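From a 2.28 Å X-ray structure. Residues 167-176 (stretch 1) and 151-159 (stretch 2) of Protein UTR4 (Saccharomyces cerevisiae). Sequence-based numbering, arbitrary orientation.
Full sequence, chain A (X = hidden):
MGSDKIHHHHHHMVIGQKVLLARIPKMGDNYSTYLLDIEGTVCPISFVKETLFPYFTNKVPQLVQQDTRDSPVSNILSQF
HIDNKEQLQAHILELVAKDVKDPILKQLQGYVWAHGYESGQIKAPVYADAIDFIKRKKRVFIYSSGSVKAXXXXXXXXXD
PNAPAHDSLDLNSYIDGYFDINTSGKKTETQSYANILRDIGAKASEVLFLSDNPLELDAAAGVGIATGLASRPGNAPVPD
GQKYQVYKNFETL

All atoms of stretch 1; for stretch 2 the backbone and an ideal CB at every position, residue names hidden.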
# COMPACT_ATOMS: atom_id res chain seq x y z
N ASP A 167 16.91 -13.18 -2.79
CA ASP A 167 16.09 -12.91 -1.58
C ASP A 167 15.55 -11.47 -1.57
O ASP A 167 16.21 -10.55 -2.04
CB ASP A 167 16.90 -13.07 -0.27
CG ASP A 167 17.31 -14.53 0.06
OD1 ASP A 167 16.60 -15.51 -0.28
OD2 ASP A 167 18.37 -14.68 0.72
N SER A 168 14.35 -11.31 -1.03
CA SER A 168 13.73 -10.02 -0.84
C SER A 168 14.40 -9.28 0.34
O SER A 168 15.18 -9.86 1.09
CB SER A 168 12.25 -10.21 -0.55
OG SER A 168 12.06 -11.02 0.61
N LEU A 169 14.13 -7.98 0.47
CA LEU A 169 14.66 -7.11 1.52
C LEU A 169 13.53 -6.74 2.48
O LEU A 169 12.38 -6.60 2.08
CB LEU A 169 15.21 -5.80 0.92
CG LEU A 169 16.20 -5.92 -0.23
CD1 LEU A 169 16.54 -4.56 -0.75
CD2 LEU A 169 17.46 -6.68 0.23
N ASP A 170 13.88 -6.55 3.75
CA ASP A 170 12.93 -6.15 4.78
C ASP A 170 13.21 -4.67 5.10
O ASP A 170 14.31 -4.32 5.55
CB ASP A 170 13.09 -7.03 6.02
CG ASP A 170 12.04 -6.76 7.11
OD1 ASP A 170 11.12 -5.91 6.96
OD2 ASP A 170 12.12 -7.42 8.16
N LEU A 171 12.23 -3.83 4.82
CA LEU A 171 12.30 -2.41 5.16
C LEU A 171 11.53 -2.03 6.43
O LEU A 171 11.55 -0.87 6.80
CB LEU A 171 11.78 -1.56 4.00
CG LEU A 171 12.45 -1.73 2.62
CD1 LEU A 171 11.95 -0.57 1.74
CD2 LEU A 171 13.96 -1.74 2.70
N ASN A 172 10.86 -2.98 7.09
CA ASN A 172 10.07 -2.67 8.30
C ASN A 172 10.86 -2.05 9.44
O ASN A 172 10.33 -1.21 10.16
CB ASN A 172 9.20 -3.86 8.77
CG ASN A 172 8.07 -4.19 7.77
OD1 ASN A 172 7.31 -3.32 7.34
ND2 ASN A 172 7.97 -5.44 7.41
N SER A 173 12.15 -2.37 9.55
CA SER A 173 13.00 -1.72 10.55
C SER A 173 13.31 -0.23 10.23
O SER A 173 13.78 0.45 11.09
CB SER A 173 14.30 -2.50 10.82
OG SER A 173 15.20 -2.36 9.73
N TYR A 174 13.01 0.25 9.02
CA TYR A 174 13.22 1.67 8.65
C TYR A 174 11.96 2.53 8.65
O TYR A 174 12.06 3.72 8.51
CB TYR A 174 13.90 1.77 7.30
CG TYR A 174 15.19 0.99 7.25
CD1 TYR A 174 16.40 1.53 7.71
CD2 TYR A 174 15.20 -0.32 6.76
CE1 TYR A 174 17.60 0.76 7.67
CE2 TYR A 174 16.36 -1.09 6.72
CZ TYR A 174 17.56 -0.55 7.17
OH TYR A 174 18.67 -1.35 7.09
N ILE A 175 10.79 1.92 8.84
CA ILE A 175 9.50 2.59 8.82
C ILE A 175 9.05 2.82 10.26
O ILE A 175 8.99 1.89 11.05
CB ILE A 175 8.49 1.78 7.97
CG1 ILE A 175 8.97 1.79 6.51
CG2 ILE A 175 7.09 2.41 8.05
CD1 ILE A 175 8.32 0.78 5.61
N ASP A 176 8.75 4.07 10.60
CA ASP A 176 8.33 4.43 11.96
C ASP A 176 6.84 4.26 12.26
O ASP A 176 6.43 4.25 13.43
CB ASP A 176 8.83 5.82 12.28
CG ASP A 176 10.33 5.90 12.16
OD1 ASP A 176 11.02 5.31 13.02
OD2 ASP A 176 10.82 6.44 11.15
N UNK A 151 0.40 -3.33 4.44
CA UNK A 151 1.57 -2.46 4.22
C UNK A 151 2.82 -3.10 4.82
O UNK A 151 3.84 -3.20 4.16
CB UNK A 151 1.34 -1.08 4.83
N UNK A 152 2.72 -3.53 6.08
CA UNK A 152 3.83 -4.18 6.78
C UNK A 152 4.35 -5.43 6.04
O UNK A 152 5.56 -5.66 5.97
CB UNK A 152 3.39 -4.57 8.19
N UNK A 153 3.41 -6.21 5.52
CA UNK A 153 3.69 -7.38 4.70
C UNK A 153 4.41 -6.97 3.41
O UNK A 153 5.44 -7.55 3.06
CB UNK A 153 2.39 -8.13 4.38
N UNK A 154 3.91 -5.94 2.73
CA UNK A 154 4.59 -5.39 1.50
C UNK A 154 6.03 -4.95 1.75
O UNK A 154 6.94 -5.31 0.99
CB UNK A 154 3.81 -4.19 0.96
N UNK A 155 6.24 -4.15 2.80
CA UNK A 155 7.58 -3.68 3.17
C UNK A 155 8.49 -4.72 3.80
O UNK A 155 9.68 -4.47 3.93
CB UNK A 155 7.45 -2.51 4.14
N UNK A 156 7.94 -5.87 4.21
CA UNK A 156 8.76 -6.97 4.69
C UNK A 156 9.42 -7.81 3.61
O UNK A 156 10.34 -8.59 3.92
CB UNK A 156 7.90 -7.88 5.57
N UNK A 157 8.95 -7.69 2.35
CA UNK A 157 9.36 -8.56 1.21
C UNK A 157 9.54 -7.77 -0.09
O UNK A 157 8.88 -8.02 -1.12
CB UNK A 157 8.32 -9.66 0.99
N UNK A 158 10.50 -6.86 -0.02
CA UNK A 158 10.79 -5.93 -1.07
C UNK A 158 11.81 -6.55 -2.02
O UNK A 158 12.82 -7.13 -1.59
CB UNK A 158 11.30 -4.61 -0.50
N UNK A 159 11.53 -6.41 -3.31
CA UNK A 159 12.41 -6.88 -4.38
C UNK A 159 13.75 -6.12 -4.30
O UNK A 159 13.78 -4.88 -4.16
CB UNK A 159 11.75 -6.69 -5.75

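At position 151 the backbone is helical and the ideal CB has nothing of stretch 1 within 5.5 Å, so this contact sets no rule and any helix-compatible residue would do; it is Gln151.

Position 152 has a CB pointing sideways, 4.2 Å from Asn172 OD1. The main demand falls on the backbone, whose carbonyl O accepts a hydrogen bond from Asn172 ND2 at 2.8 Å. Almost any side chain that can run off past the amide would serve. The deposited Lys152 does so, extended, its end leading away.

Positions 153 and 154 are helical, and neither CB finds stretch 1 within reach. The contact leaves both free; they are Leu153 and Leu154.

Position 155 faces stretch 1 squarely. Its CB points toward stretch 1, with Ile175 CD1 at 3.7 Å and Leu171 CB at 4.4 Å, which calls for an apolar residue: leucine, isoleucine, methionine or an aromatic. It is Phe155. With chi1 in m, its ring receives Ile175 CD1 over one face, 3.8 Å from the ring centroid, in a CH-pi contact, while Leu171 CD1 lies at the edge, 4.2 Å from Phe155 CD1. The backbone works too: Leu171 N donates to Phe155 O at 2.8 Å.

At position 156 an ideal CB would sit 3.1 Å from Asn172 ND2, a tight approach, with Asp170 OD1 4.0 Å away. Phi/psi of -80/-15 would suit any residue, so it is space that favours glycine, with alanine a strained alternative. Gly156 is deposited, and its bare CA lets Asn172 ND2 come within 3.2 Å. Its carbonyl O takes a hydrogen bond from a water at 2.5 Å, and the same water bonds Ser168 OG at 2.7 Å.

At 157 the backbone angles are -140/63, and CB points away overall, with Ser168 OG 4.0 Å from its ideal place. Large polar or aromatic side chains could lie along the hydroxyl. Tyr157 does so, with Ser168 OG near the plane of its ring at the edge, 3.6 Å from Tyr157 CD1.

Position 158 has extended angles, -89/134, and pairs with Leu169 in a single antiparallel bridge: the amide N of 158 donates to Leu169 O at 2.8 Å, and Leu169 N donates to the carbonyl O of 158 at 2.6 Å. The ideal CB points sideways, 4.4 Å from Leu171 CG, so a compact apolar residue, valine or isoleucine, fits both the extended backbone and its neighbours. Val158 places CG2 3.8 Å from Leu171 CG.

At 159 CB points away with nothing near, so polar residues are as welcome as any; Gln159 is deposited.

Stretch 2 151-159: QKLLFGYVQ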
# COMPACT_ATOMS: atom_id res chain seq x y z
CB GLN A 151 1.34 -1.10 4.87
CG GLN A 151 0.20 -0.26 4.29
CD GLN A 151 -0.05 1.02 5.07
OE1 GLN A 151 0.88 1.62 5.62
NE2 GLN A 151 -1.29 1.47 5.08
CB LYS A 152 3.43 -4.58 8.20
CG LYS A 152 3.31 -3.45 9.17
CD LYS A 152 2.88 -3.99 10.54
CE LYS A 152 2.65 -2.85 11.57
NZ LYS A 152 2.26 -3.36 12.93
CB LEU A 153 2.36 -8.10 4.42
CG LEU A 153 2.42 -9.49 3.82
CD1 LEU A 153 3.09 -10.46 4.81
CD2 LEU A 153 0.99 -9.89 3.41
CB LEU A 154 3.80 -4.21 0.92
CG LEU A 154 4.23 -3.61 -0.43
CD1 LEU A 154 3.02 -3.03 -1.21
CD2 LEU A 154 5.38 -2.59 -0.38
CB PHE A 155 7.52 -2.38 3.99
CG PHE A 155 7.02 -1.21 3.19
CD1 PHE A 155 7.81 -0.67 2.20
CD2 PHE A 155 5.76 -0.70 3.39
CE1 PHE A 155 7.37 0.41 1.42
CE2 PHE A 155 5.30 0.36 2.60
CZ PHE A 155 6.13 0.92 1.62
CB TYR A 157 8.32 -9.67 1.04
CG TYR A 157 8.18 -10.59 2.25
CD1 TYR A 157 9.06 -11.66 2.43
CD2 TYR A 157 7.17 -10.38 3.20
CE1 TYR A 157 8.95 -12.51 3.53
CE2 TYR A 157 7.04 -11.23 4.29
CZ TYR A 157 7.93 -12.30 4.44
OH TYR A 157 7.87 -13.15 5.50
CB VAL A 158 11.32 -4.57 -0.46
CG1 VAL A 158 11.79 -3.62 -1.53
CG2 VAL A 158 10.25 -3.93 0.42
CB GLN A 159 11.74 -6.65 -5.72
CG GLN A 159 12.49 -7.08 -6.91
CD GLN A 159 11.65 -6.98 -8.16
OE1 GLN A 159 11.82 -6.06 -8.96
NE2 GLN A 159 10.72 -7.90 -8.32
O HOH W 1 12.33 -9.96 3.11
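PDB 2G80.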